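Local coordinates for protein unsaturated glucuronyl hydrolase (Streptococcus agalactiae, PDB 2ZZR) that hydrolyses unsaturated hyaluronan, chondroitin and heparin disaccharides, releasing the 4,5-unsaturated uronic acid from their non-reducing end, at residues L39-D44 with L351-P356; R149-G154 with G161-K166; N178-F183 with S258-K263; S215-F220 with G232-G237. All coordinates share one frame; numbering follows the deposited sequence. Where two conformers were deposited one is given.

Interaction 1 ties helix 25-46 to the loop that follows helix 328-346, closing a span of the chain within which the other three contacts are nested. Interaction 2 comes next along the chain and is followed by interaction 3, between helices 180-189 and 245-262; the hairpin of interaction 4 lies inside the loop that interaction 3 closes. Interactions 2, 3 and 4 have centres 18 to 22 Å apart, whereas interaction 1 lies at least 33 Å from each, centre to centre, and opposite interaction 3 across the middle of the chain. The helical barrel is thus joined on one side between distant parts of the sequence, while interaction 4 contributes directly to the substrate site.

Interaction 1 (L39-D44 with L351-P356)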
loop_
_atom_site.group_PDB
_atom_site.type_symbol
_atom_site.label_atom_id
_atom_site.label_comp_id
_atom_site.label_asym_id
_atom_site.label_seq_id
_atom_site.Cartn_x
_atom_site.Cartn_y
_atom_site.Cartn_z
ATOM N N LEU A 39 -12.727 0.266 15.503
ATOM C CA LEU A 39 -12.964 1.481 14.719
ATOM C C LEU A 39 -14.013 2.390 15.354
ATOM O O LEU A 39 -13.845 3.608 15.379
ATOM C CB LEU A 39 -13.352 1.157 13.269
ATOM C CG LEU A 39 -12.257 0.612 12.337
ATOM C CD1 LEU A 39 -12.812 0.478 10.926
ATOM C CD2 LEU A 39 -11.010 1.505 12.331
ATOM N N TYR A 40 -15.085 1.795 15.877
ATOM C CA TYR A 40 -16.133 2.581 16.536
ATOM C C TYR A 40 -15.629 3.276 17.799
ATOM O O TYR A 40 -15.949 4.446 18.035
ATOM C CB TYR A 40 -17.361 1.718 16.831
ATOM C CG TYR A 40 -18.294 1.596 15.648
ATOM C CD1 TYR A 40 -18.307 0.441 14.866
ATOM C CD2 TYR A 40 -19.153 2.638 15.300
ATOM C CE1 TYR A 40 -19.159 0.323 13.775
ATOM C CE2 TYR A 40 -20.009 2.529 14.212
ATOM C CZ TYR A 40 -20.004 1.368 13.453
ATOM O OH TYR A 40 -20.851 1.244 12.377
ATOM N N ILE A 41 -14.834 2.554 18.583
ATOM C CA ILE A 41 -14.144 3.097 19.760
ATOM C C ILE A 41 -13.211 4.252 19.361
ATOM O O ILE A 41 -13.140 5.271 20.055
ATOM C CB ILE A 41 -13.382 1.975 20.519
ATOM C CG1 ILE A 41 -14.378 1.045 21.228
ATOM C CG2 ILE A 41 -12.368 2.548 21.523
ATOM C CD1 ILE A 41 -13.768 -0.218 21.791
ATOM N N ASN A 42 -12.527 4.105 18.227
ATOM C CA ASN A 42 -11.613 5.143 17.743
ATOM C C ASN A 42 -12.260 6.365 17.090
ATOM O O ASN A 42 -11.685 7.449 17.125
ATOM C CB ASN A 42 -10.532 4.540 16.837
ATOM C CG ASN A 42 -9.514 3.725 17.616
ATOM O OD1 ASN A 42 -9.521 3.707 18.851
ATOM N ND2 ASN A 42 -8.620 3.053 16.897
ATOM N N ILE A 43 -13.444 6.205 16.496
ATOM C CA ILE A 43 -14.177 7.355 15.951
ATOM C C ILE A 43 -14.411 8.399 17.057
ATOM O O ILE A 43 -14.298 9.610 16.832
ATOM C CB ILE A 43 -15.514 6.929 15.277
ATOM C CG1 ILE A 43 -15.230 6.216 13.950
ATOM C CG2 ILE A 43 -16.430 8.142 15.031
ATOM C CD1 ILE A 43 -16.472 5.681 13.243
ATOM N N ASP A 44 -14.715 7.911 18.252
ATOM C CA ASP A 44 -14.906 8.768 19.416
ATOM C C ASP A 44 -13.581 9.340 19.942
ATOM O O ASP A 44 -13.527 10.489 20.386
ATOM C CB ASP A 44 -15.650 7.999 20.511
ATOM C CG ASP A 44 -17.060 7.583 20.087
ATOM O OD1 ASP A 44 -17.744 8.349 19.373
ATOM O OD2 ASP A 44 -17.491 6.486 20.485
ATOM N N LEU A 351 -9.795 -4.047 23.253
ATOM C CA LEU A 351 -10.671 -2.998 22.742
ATOM C C LEU A 351 -10.707 -1.780 23.661
ATOM O O LEU A 351 -11.608 -1.640 24.496
ATOM C CB LEU A 351 -12.089 -3.537 22.500
ATOM C CG LEU A 351 -12.305 -4.656 21.474
ATOM C CD1 LEU A 351 -13.769 -5.061 21.462
ATOM C CD2 LEU A 351 -11.845 -4.255 20.076
ATOM N N ILE A 352 -9.715 -0.906 23.504
ATOM C CA ILE A 352 -9.663 0.366 24.234
ATOM C C ILE A 352 -9.249 1.502 23.294
ATOM O O ILE A 352 -8.627 1.257 22.255
ATOM C CB ILE A 352 -8.739 0.313 25.488
ATOM C CG1 ILE A 352 -7.300 -0.038 25.114
ATOM C CG2 ILE A 352 -9.281 -0.675 26.531
ATOM C CD1 ILE A 352 -6.272 0.324 26.178
ATOM N N ALA A 353 -9.600 2.731 23.668
ATOM C CA ALA A 353 -9.371 3.915 22.838
ATOM C C ALA A 353 -7.930 4.026 22.339
ATOM O O ALA A 353 -6.980 3.907 23.116
ATOM C CB ALA A 353 -9.783 5.184 23.591
ATOM N N GLY A 354 -7.785 4.223 21.029
ATOM C CA GLY A 354 -6.479 4.449 20.412
ATOM C C GLY A 354 -5.682 3.227 19.984
ATOM O O GLY A 354 -4.610 3.371 19.398
ATOM N N ARG A 355 -6.184 2.028 20.278
ATOM C CA ARG A 355 -5.533 0.795 19.821
ATOM C C ARG A 355 -5.657 0.688 18.297
ATOM O O ARG A 355 -6.608 1.216 17.715
ATOM C CB ARG A 355 -6.153 -0.444 20.481
ATOM C CG ARG A 355 -5.909 -0.584 21.989
ATOM C CD ARG A 355 -4.552 -1.165 22.336
ATOM N NE ARG A 355 -4.428 -2.585 21.997
ATOM C CZ ARG A 355 -3.410 -3.356 22.362
ATOM N NH1 ARG A 355 -3.379 -4.633 22.004
ATOM N NH2 ARG A 355 -2.421 -2.856 23.092
ATOM N N PRO A 356 -4.685 0.015 17.648
ATOM C CA PRO A 356 -4.765 -0.207 16.210
ATOM C C PRO A 356 -5.560 -1.475 15.897
ATOM O O PRO A 356 -5.897 -2.233 16.805
ATOM C CB PRO A 356 -3.300 -0.402 15.818
ATOM C CG PRO A 356 -2.693 -1.065 17.003
ATOM C CD PRO A 356 -3.456 -0.566 18.221
#
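Asn42 reaches out from helix 25-46 and grips the backbone of the 351-356 loop with both ends of its amide. OD1 accepts the N-H of Gly354 at 2.8 Å, the donor standing 32° out of the carbonyl plane. ND2 gives a straighter bond to Arg355 O, also 2.8 Å, with that oxygen almost in the amide plane. An asparagine suits the place because one short side chain offers an acceptor and a donor side by side, and the two bonds fix the rotation of the amide. CG lies anti to the carbonyl carbon (chi1 -72°), and chi2 near zero then sets OD1.

One residue earlier on the helix, Ile41 supplies the apolar half. Its CG2 packs on the backbone at Ala353 N (3.5 Å), and its CD1 meets Leu351 CB at 3.8 Å, the two side chains crossing at about a right angle. The branched isoleucine can therefore touch two points of the loop at once.

Behind this first shell, Ile352 to Arg355 form a type II beta turn, closed by Arg355 N to Ile352 O at 3.2 Å. Gly354 takes the third position with positive phi (88°), where a side chain would be jammed against the preceding carbonyl. Gln38, a turn earlier on the helix, bonds to both Asn42 OD1 and Ile352 O, and the guanidinium of Arg355 turns away to Asn348. The contact lies far from the substrate site: a helix asparagine hydrogen-bonds to the backbone of a type II turn, docking a late loop onto an early helix of the helical barrel of this glycosyl hydrolase 88 family enzyme.

Interaction 2 (R149-G154 with G161-K166)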
loop_
_atom_site.group_PDB
_atom_site.type_symbol
_atom_site.label_atom_id
_atom_site.label_comp_id
_atom_site.label_asym_id
_atom_site.label_seq_id
_atom_site.Cartn_x
_atom_site.Cartn_y
_atom_site.Cartn_z
ATOM N N ARG A 149 4.954 17.168 -9.851
ATOM C CA ARG A 149 6.266 16.595 -9.542
ATOM C C ARG A 149 6.855 15.724 -10.658
ATOM O O ARG A 149 7.944 15.172 -10.510
ATOM C CB ARG A 149 6.236 15.841 -8.205
ATOM C CG ARG A 149 5.781 16.702 -7.036
ATOM C CD ARG A 149 6.136 16.074 -5.692
ATOM N NE ARG A 149 7.572 16.142 -5.398
ATOM C CZ ARG A 149 8.204 17.227 -4.950
ATOM N NH1 ARG A 149 7.540 18.359 -4.732
ATOM N NH2 ARG A 149 9.512 17.182 -4.722
ATOM N N TYR A 150 6.139 15.615 -11.779
ATOM C CA TYR A 150 6.609 14.813 -12.904
ATOM C C TYR A 150 7.846 15.424 -13.557
ATOM O O TYR A 150 7.873 16.618 -13.845
ATOM C CB TYR A 150 5.511 14.638 -13.958
ATOM C CG TYR A 150 5.958 13.826 -15.157
ATOM C CD1 TYR A 150 6.110 14.425 -16.413
ATOM C CD2 TYR A 150 6.237 12.468 -15.038
ATOM C CE1 TYR A 150 6.525 13.680 -17.519
ATOM C CE2 TYR A 150 6.648 11.717 -16.135
ATOM C CZ TYR A 150 6.788 12.331 -17.370
ATOM O OH TYR A 150 7.196 11.585 -18.446
ATOM N N GLN A 151 8.848 14.581 -13.789
ATOM C CA GLN A 151 10.072 14.972 -14.472
ATOM C C GLN A 151 10.186 14.295 -15.838
ATOM O O GLN A 151 10.315 13.073 -15.919
ATOM C CB GLN A 151 11.292 14.633 -13.608
ATOM C CG GLN A 151 11.333 15.357 -12.257
ATOM C CD GLN A 151 11.537 16.870 -12.369
ATOM O OE1 GLN A 151 11.431 17.591 -11.377
ATOM N NE2 GLN A 151 11.820 17.353 -13.578
ATOM N N GLU A 152 10.153 15.099 -16.899
ATOM C CA GLU A 152 10.284 14.601 -18.274
ATOM C C GLU A 152 11.610 13.887 -18.523
ATOM O O GLU A 152 11.673 12.931 -19.299
ATOM C CB GLU A 152 10.110 15.740 -19.280
ATOM C CG GLU A 152 8.674 16.213 -19.444
ATOM C CD GLU A 152 8.529 17.338 -20.461
ATOM O OE1 GLU A 152 7.400 17.863 -20.601
ATOM O OE2 GLU A 152 9.539 17.698 -21.116
ATOM N N LYS A 153 12.667 14.358 -17.864
ATOM C CA LYS A 153 13.983 13.743 -17.979
ATOM C C LYS A 153 14.116 12.564 -17.013
ATOM O O LYS A 153 14.512 12.726 -15.850
ATOM C CB LYS A 153 15.090 14.787 -17.776
ATOM C CG LYS A 153 15.058 15.896 -18.819
ATOM C CD LYS A 153 16.341 16.696 -18.822
ATOM C CE LYS A 153 16.425 17.623 -20.031
ATOM N NZ LYS A 153 16.582 16.845 -21.298
ATOM N N GLY A 154 13.778 11.378 -17.520
ATOM C CA GLY A 154 13.692 10.161 -16.714
ATOM C C GLY A 154 12.274 9.610 -16.696
ATOM O O GLY A 154 12.077 8.408 -16.531
ATOM N N GLY A 161 11.217 16.933 -1.752
ATOM C CA GLY A 161 12.495 17.629 -1.861
ATOM C C GLY A 161 12.419 18.724 -2.904
ATOM O O GLY A 161 11.334 19.100 -3.354
ATOM N N GLU A 162 13.583 19.241 -3.285
ATOM C CA GLU A 162 13.661 20.314 -4.265
ATOM C C GLU A 162 13.500 19.749 -5.677
ATOM O O GLU A 162 14.304 18.928 -6.118
ATOM C CB GLU A 162 14.998 21.058 -4.121
ATOM C CG GLU A 162 15.152 22.264 -5.054
ATOM C CD GLU A 162 14.257 23.437 -4.679
ATOM O OE1 GLU A 162 14.004 24.286 -5.563
ATOM O OE2 GLU A 162 13.803 23.521 -3.514
ATOM N N LEU A 163 12.453 20.185 -6.371
ATOM C CA LEU A 163 12.165 19.695 -7.720
ATOM C C LEU A 163 13.305 20.005 -8.679
ATOM O O LEU A 163 13.747 21.153 -8.767
ATOM C CB LEU A 163 10.862 20.296 -8.252
ATOM C CG LEU A 163 9.552 19.724 -7.700
ATOM C CD1 LEU A 163 8.388 20.566 -8.180
ATOM C CD2 LEU A 163 9.374 18.262 -8.108
ATOM N N GLY A 164 13.783 18.969 -9.368
ATOM C CA GLY A 164 14.829 19.102 -10.386
ATOM C C GLY A 164 16.254 19.071 -9.857
ATOM O O GLY A 164 17.214 18.997 -10.633
ATOM N N TYR A 165 16.391 19.128 -8.533
ATOM C CA TYR A 165 17.696 19.197 -7.884
ATOM C C TYR A 165 18.351 17.818 -7.823
ATOM O O TYR A 165 17.757 16.867 -7.320
ATOM C CB TYR A 165 17.552 19.811 -6.486
ATOM C CG TYR A 165 18.838 19.881 -5.705
ATOM C CD1 TYR A 165 19.970 20.486 -6.248
ATOM C CD2 TYR A 165 18.926 19.346 -4.418
ATOM C CE1 TYR A 165 21.150 20.550 -5.538
ATOM C CE2 TYR A 165 20.109 19.407 -3.698
ATOM C CZ TYR A 165 21.216 20.018 -4.271
ATOM O OH TYR A 165 22.396 20.091 -3.582
ATOM N N LYS A 166 19.576 17.723 -8.344
ATOM C CA LYS A 166 20.280 16.443 -8.491
ATOM C C LYS A 166 20.288 15.556 -7.244
ATOM O O LYS A 166 20.024 14.353 -7.334
ATOM C CB LYS A 166 21.718 16.660 -8.983
ATOM C CG LYS A 166 22.467 15.368 -9.280
ATOM C CD LYS A 166 23.895 15.629 -9.740
ATOM C CE LYS A 166 24.488 14.397 -10.415
ATOM N NZ LYS A 166 24.596 13.205 -9.508
HETATM O O HOH W 1 9.075 20.661 -3.755
#
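Arg149 and Leu163 approach with their CA atoms 6.9 Å apart, and the 161-166 loop folds back through a type II beta turn, Glu162 to Tyr165, so that side chains span the gap to the strand at 150-151. Gly164 holds the third position of that turn with positive phi, which favours glycine.

The guanidinium of Arg149 carries most of the contact. NH2 donates to Gly161 O at 3.0 Å; the oxygen lies in the guanidinium plane, while the nitrogen sits 47° out of the carbonyl plane. A water links the same oxygen to NH1, accepting from NH1 at 2.9 Å and donating to Gly161 O. Over one face of the group lies a methyl of Leu163, CD2, 3.5 Å from CZ and above its centre. The Arg149 chain bends at chi3 (73°), placing NE within reach of Gln158 O, and NH2 has a second bond to Ala159 O. Gln151 points toward the loop, its OE1 coming to 3.4 Å from Gly164 N at an angle too poor for a hydrogen bond.

Arginine suits this place because its flat head can donate in several directions at its edge while a leucine methyl covers a face. The buried cation is met by carbonyl oxygens of Gln158, Ala159 and Gly161, whose partial charges would be expected to stabilise it, and the hydrogen bonds tie the connecting loop to Arg149.

Interaction 3 (N178-F183 with S258-K263); sequences NIQLLF and SYRKMK
Phe183 and Lys261 make the tight part of this contact. The aromatic ring has Lys261 CB over one face, a CH-pi contact 3.6 Å from the ring centroid and only 10° off its normal. Lys261 CG follows at 3.6 Å from Phe183 CG, the two side chains sliding past each other in opposite directions. At the far end of the ring, Phe183 CZ touches Met262 CG at 3.8 Å, and the sulfur SD stands 5.1 Å from the centroid in an oblique Met-aromatic approach. A flat, buried phenylalanine suits a place where the neighbouring helix offers aliphatic carbons and a thioether. Beside it, Ile179 CD1 lies 3.6 Å from Ser258 OG; the small side chain of serine fits next to that methyl, and its hydroxyl is satisfied within its own helix by Gly254 O.

The other side is polar and more open, with Lys261 and Arg260 partly exposed. Lys261 bends at chi2 (-59°), which sends CD away from the ring, and the chain then runs on to a salt bridge between NZ and Glu187. Its CE passes over the face of the Arg260 guanidinium, whose NE bonds to Leu257 O and whose NH2 forms a salt bridge with the terminal carboxylate of Trp397. The Gln180 side chain lies across from Ser258 and Arg260, crossing Arg260 obliquely.

Asn178, two residues before Gln180, bonds through ND2 to the backbone oxygen of Asp174, the likely proton donor. The contact joins helices 180-189 and 245-262 of the alpha barrel of this glycosyl hydrolase family 88 enzyme, a member of the six-hairpin clan.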
loop_
_atom_site.group_PDB
_atom_site.type_symbol
_atom_site.label_atom_id
_atom_site.label_comp_id
_atom_site.label_asym_id
_atom_site.label_seq_id
_atom_site.Cartn_x
_atom_site.Cartn_y
_atom_site.Cartn_z
ATOM N N ASN A 178 0.728 5.457 -5.730
ATOM C CA ASN A 178 0.235 6.822 -5.901
ATOM C C ASN A 178 -0.126 7.195 -7.340
ATOM O O ASN A 178 -0.879 8.140 -7.571
ATOM C CB ASN A 178 1.230 7.807 -5.283
ATOM C CG ASN A 178 1.226 7.736 -3.769
ATOM O OD1 ASN A 178 0.415 8.384 -3.115
ATOM N ND2 ASN A 178 2.116 6.925 -3.204
ATOM N N ILE A 179 0.374 6.429 -8.307
ATOM C CA ILE A 179 0.017 6.674 -9.711
ATOM C C ILE A 179 -1.395 6.158 -10.047
ATOM O O ILE A 179 -1.937 6.459 -11.106
ATOM C CB ILE A 179 1.065 6.107 -10.718
ATOM C CG1 ILE A 179 1.140 4.576 -10.660
ATOM C CG2 ILE A 179 2.439 6.749 -10.476
ATOM C CD1 ILE A 179 2.018 3.932 -11.760
ATOM N N GLN A 180 -1.993 5.392 -9.142
ATOM C CA GLN A 180 -3.360 4.911 -9.370
ATOM C C GLN A 180 -4.312 6.104 -9.459
ATOM O O GLN A 180 -5.251 6.113 -10.270
ATOM C CB GLN A 180 -3.787 3.910 -8.289
ATOM C CG GLN A 180 -2.811 2.723 -8.102
ATOM C CD GLN A 180 -2.309 2.107 -9.413
ATOM O OE1 GLN A 180 -1.104 1.910 -9.600
ATOM N NE2 GLN A 180 -3.226 1.788 -10.309
ATOM N N LEU A 181 -4.023 7.122 -8.652
ATOM C CA LEU A 181 -4.729 8.403 -8.688
ATOM C C LEU A 181 -4.717 9.001 -10.091
ATOM O O LEU A 181 -5.721 9.555 -10.552
ATOM C CB LEU A 181 -4.076 9.372 -7.685
ATOM C CG LEU A 181 -4.489 10.848 -7.664
ATOM C CD1 LEU A 181 -5.978 10.977 -7.347
ATOM C CD2 LEU A 181 -3.647 11.596 -6.646
ATOM N N LEU A 182 -3.580 8.873 -10.775
ATOM C CA LEU A 182 -3.438 9.405 -12.131
ATOM C C LEU A 182 -4.225 8.604 -13.165
ATOM O O LEU A 182 -4.812 9.188 -14.079
ATOM C CB LEU A 182 -1.966 9.516 -12.526
ATOM C CG LEU A 182 -1.126 10.383 -11.588
ATOM C CD1 LEU A 182 0.305 10.439 -12.090
ATOM C CD2 LEU A 182 -1.710 11.795 -11.449
ATOM N N PHE A 183 -4.251 7.277 -13.021
ATOM C CA PHE A 183 -5.086 6.442 -13.891
ATOM C C PHE A 183 -6.568 6.787 -13.715
ATOM O O PHE A 183 -7.319 6.788 -14.692
ATOM C CB PHE A 183 -4.860 4.949 -13.644
ATOM C CG PHE A 183 -3.554 4.415 -14.206
ATOM C CD1 PHE A 183 -2.651 3.755 -13.379
ATOM C CD2 PHE A 183 -3.246 4.550 -15.563
ATOM C CE1 PHE A 183 -1.452 3.240 -13.887
ATOM C CE2 PHE A 183 -2.049 4.043 -16.082
ATOM C CZ PHE A 183 -1.150 3.386 -15.239
ATOM N N SER A 258 -1.288 -1.369 -11.288
ATOM C CA SER A 258 -0.958 -0.753 -12.574
ATOM C C SER A 258 -1.311 -1.648 -13.756
ATOM O O SER A 258 -1.721 -1.154 -14.818
ATOM C CB SER A 258 0.522 -0.389 -12.621
ATOM O OG SER A 258 0.824 0.515 -11.580
ATOM N N TYR A 259 -1.155 -2.954 -13.570
ATOM C CA TYR A 259 -1.503 -3.924 -14.615
ATOM C C TYR A 259 -2.967 -3.781 -15.055
ATOM O O TYR A 259 -3.275 -3.906 -16.246
ATOM C CB TYR A 259 -1.218 -5.357 -14.160
ATOM C CG TYR A 259 -1.692 -6.390 -15.162
ATOM C CD1 TYR A 259 -0.911 -6.735 -16.263
ATOM C CD2 TYR A 259 -2.942 -7.000 -15.020
ATOM C CE1 TYR A 259 -1.357 -7.681 -17.189
ATOM C CE2 TYR A 259 -3.396 -7.936 -15.942
ATOM C CZ TYR A 259 -2.602 -8.268 -17.026
ATOM O OH TYR A 259 -3.060 -9.193 -17.941
ATOM N N ARG A 260 -3.864 -3.516 -14.104
ATOM C CA ARG A 260 -5.281 -3.293 -14.445
ATOM C C ARG A 260 -5.409 -2.314 -15.599
ATOM O O ARG A 260 -6.244 -2.483 -16.485
ATOM C CB ARG A 260 -6.045 -2.672 -13.282
ATOM C CG ARG A 260 -6.130 -3.478 -12.014
ATOM C CD ARG A 260 -6.858 -2.644 -10.958
ATOM N NE ARG A 260 -6.136 -1.401 -10.658
ATOM C CZ ARG A 260 -6.690 -0.298 -10.156
ATOM N NH1 ARG A 260 -7.993 -0.254 -9.890
ATOM N NH2 ARG A 260 -5.937 0.771 -9.925
ATOM N N LYS A 261 -4.576 -1.280 -15.560
ATOM C CA LYS A 261 -4.716 -0.122 -16.425
ATOM C C LYS A 261 -3.790 -0.163 -17.636
ATOM O O LYS A 261 -3.914 0.660 -18.557
ATOM C CB LYS A 261 -4.466 1.150 -15.612
ATOM C CG LYS A 261 -5.276 1.236 -14.323
ATOM C CD LYS A 261 -6.780 1.187 -14.595
ATOM C CE LYS A 261 -7.585 1.238 -13.304
ATOM N NZ LYS A 261 -9.052 1.156 -13.621
ATOM N N MET A 262 -2.867 -1.115 -17.638
ATOM C CA MET A 262 -1.828 -1.167 -18.667
ATOM C C MET A 262 -1.851 -2.470 -19.444
ATOM O O MET A 262 -1.540 -2.490 -20.643
ATOM C CB MET A 262 -0.448 -0.938 -18.040
ATOM C CG MET A 262 -0.286 0.452 -17.467
ATOM S SD MET A 262 1.219 0.672 -16.509
ATOM C CE MET A 262 2.464 0.423 -17.772
ATOM N N LYS A 263 -2.215 -3.549 -18.753
ATOM C CA LYS A 263 -2.356 -4.881 -19.357
ATOM C C LYS A 263 -1.120 -5.317 -20.140
ATOM O O LYS A 263 -1.210 -5.855 -21.253
ATOM C CB LYS A 263 -3.633 -4.958 -20.206
ATOM C CG LYS A 263 -4.921 -4.866 -19.375
ATOM C CD LYS A 263 -4.946 -5.973 -18.317
ATOM C CE LYS A 263 -6.243 -6.001 -17.521
ATOM N NZ LYS A 263 -7.140 -7.090 -18.026
#

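Interaction 4 (S215-F220 with G232-G237)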
loop_
_atom_site.group_PDB
_atom_site.type_symbol
_atom_site.label_atom_id
_atom_site.label_comp_id
_atom_site.label_asym_id
_atom_site.label_seq_id
_atom_site.Cartn_x
_atom_site.Cartn_y
_atom_site.Cartn_z
ATOM N N SER A 215 14.450 -8.287 -5.906
ATOM C CA SER A 215 14.354 -7.476 -4.694
ATOM C C SER A 215 14.102 -6.011 -5.071
ATOM O O SER A 215 14.152 -5.641 -6.246
ATOM C CB SER A 215 15.612 -7.620 -3.831
ATOM O OG SER A 215 16.705 -6.951 -4.425
ATOM N N ALA A 216 13.830 -5.176 -4.074
ATOM C CA ALA A 216 13.476 -3.787 -4.331
ATOM C C ALA A 216 14.427 -2.821 -3.649
ATOM O O ALA A 216 14.765 -3.005 -2.477
ATOM C CB ALA A 216 12.045 -3.520 -3.865
ATOM N N PHE A 217 14.856 -1.804 -4.394
ATOM C CA PHE A 217 15.404 -0.584 -3.804
ATOM C C PHE A 217 14.245 0.208 -3.200
ATOM O O PHE A 217 13.088 0.030 -3.584
ATOM C CB PHE A 217 16.066 0.299 -4.863
ATOM C CG PHE A 217 17.402 -0.190 -5.340
ATOM C CD1 PHE A 217 17.603 -0.476 -6.686
ATOM C CD2 PHE A 217 18.473 -0.335 -4.455
ATOM C CE1 PHE A 217 18.848 -0.911 -7.148
ATOM C CE2 PHE A 217 19.713 -0.778 -4.905
ATOM C CZ PHE A 217 19.901 -1.057 -6.254
ATOM N N HIS A 218 14.561 1.090 -2.261
ATOM C CA HIS A 218 13.590 2.055 -1.754
ATOM C C HIS A 218 13.535 3.242 -2.706
ATOM O O HIS A 218 12.457 3.686 -3.110
ATOM C CB HIS A 218 13.995 2.504 -0.339
ATOM C CG HIS A 218 13.248 3.702 0.164
ATOM N ND1 HIS A 218 12.174 3.607 1.021
ATOM C CD2 HIS A 218 13.439 5.024 -0.050
ATOM C CE1 HIS A 218 11.723 4.817 1.299
ATOM N NE2 HIS A 218 12.478 5.696 0.665
ATOM N N THR A 219 14.721 3.731 -3.066
ATOM C CA THR A 219 14.898 4.958 -3.826
ATOM C C THR A 219 15.727 4.681 -5.078
ATOM O O THR A 219 16.623 3.828 -5.059
ATOM C CB THR A 219 15.631 6.018 -2.949
ATOM O OG1 THR A 219 14.787 6.412 -1.863
ATOM C CG2 THR A 219 16.000 7.258 -3.743
ATOM N N PHE A 220 15.431 5.391 -6.164
ATOM C CA PHE A 220 16.290 5.335 -7.345
ATOM C C PHE A 220 16.524 6.719 -7.921
ATOM O O PHE A 220 15.577 7.443 -8.218
ATOM C CB PHE A 220 15.751 4.383 -8.424
ATOM C CG PHE A 220 16.829 3.832 -9.311
ATOM C CD1 PHE A 220 17.389 2.587 -9.047
ATOM C CD2 PHE A 220 17.320 4.578 -10.376
ATOM C CE1 PHE A 220 18.413 2.081 -9.850
ATOM C CE2 PHE A 220 18.343 4.085 -11.182
ATOM C CZ PHE A 220 18.890 2.841 -10.918
ATOM N N GLY A 232 20.449 3.018 -7.305
ATOM C CA GLY A 232 19.413 2.719 -6.326
ATOM C C GLY A 232 19.974 2.769 -4.917
ATOM O O GLY A 232 21.159 2.501 -4.703
ATOM N N VAL A 233 19.120 3.118 -3.959
ATOM C CA VAL A 233 19.502 3.175 -2.547
ATOM C C VAL A 233 18.499 2.381 -1.704
ATOM O O VAL A 233 17.285 2.586 -1.820
ATOM C CB VAL A 233 19.601 4.643 -2.029
ATOM C CG1 VAL A 233 20.088 4.677 -0.585
ATOM C CG2 VAL A 233 20.535 5.470 -2.910
ATOM N N THR A 234 19.021 1.482 -0.865
ATOM C CA THR A 234 18.214 0.599 -0.011
ATOM C C THR A 234 17.898 1.217 1.361
ATOM O O THR A 234 18.366 0.741 2.409
ATOM C CB THR A 234 18.886 -0.785 0.187
ATOM O OG1 THR A 234 20.179 -0.611 0.780
ATOM C CG2 THR A 234 19.032 -1.519 -1.142
ATOM N N ARG A 235 17.078 2.263 1.341
ATOM C CA ARG A 235 16.704 3.010 2.542
ATOM C C ARG A 235 15.655 2.271 3.393
ATOM O O ARG A 235 14.795 1.566 2.862
ATOM C CB ARG A 235 16.205 4.401 2.129
ATOM C CG ARG A 235 15.722 5.303 3.253
ATOM C CD ARG A 235 15.401 6.692 2.725
ATOM N NE ARG A 235 14.380 7.362 3.527
ATOM C CZ ARG A 235 14.625 8.098 4.608
ATOM N NH1 ARG A 235 15.867 8.272 5.041
ATOM N NH2 ARG A 235 13.617 8.659 5.261
ATOM N N GLN A 236 15.751 2.431 4.713
ATOM C CA GLN A 236 14.781 1.876 5.659
ATOM C C GLN A 236 15.025 0.412 6.031
ATOM O O GLN A 236 14.436 -0.091 6.991
ATOM C CB GLN A 236 13.337 2.103 5.184
ATOM C CG GLN A 236 12.883 3.556 5.327
ATOM C CD GLN A 236 11.377 3.735 5.263
ATOM O OE1 GLN A 236 10.629 3.170 6.064
ATOM N NE2 GLN A 236 10.927 4.553 4.321
ATOM N N GLY A 237 15.908 -0.260 5.296
ATOM C CA GLY A 237 16.270 -1.642 5.607
ATOM C C GLY A 237 17.383 -1.705 6.639
ATOM O O GLY A 237 17.996 -0.686 6.953
#
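Phe217 and Phe220 both lay ring faces against Gly232. Gly232 CA sits over the centre of the Phe217 ring, 3.5 Å from the centroid and 3° off its normal, while Gly232 N lies over a face of Phe220, 3.4 Å from CE1. Phe217 CD1 in turn meets the edge of the Phe220 ring in its plane. Glycine suits the place, since a CB would clash with Phe217 CD1. The His218 ring has Arg235 CB over one face and Thr219 OG1 at its edge in plane, and the ring of Trp244 meets it with the planes at about 50°.

Strands 219-222 and 229-233 form an antiparallel hairpin with a classic beta bulge: His218 and Thr219 both face Val233, whose carbonyl oxygen accepts both N-H groups at 3.1 Å, the one from Thr219 in the carbonyl plane. Val233 N returns a bond to Thr219 O at 2.8 Å. Immediately beyond, Thr234 is the centre of an inverse gamma turn, where CG2 lies anti to the carbonyl carbon and touches Phe217 CD2 at 3.6 Å. Gly232 and Thr234 are probably substrate-binding residues. A sulfate ion, probably from the crystallisation liquor, lies close to the Phe217 side chain.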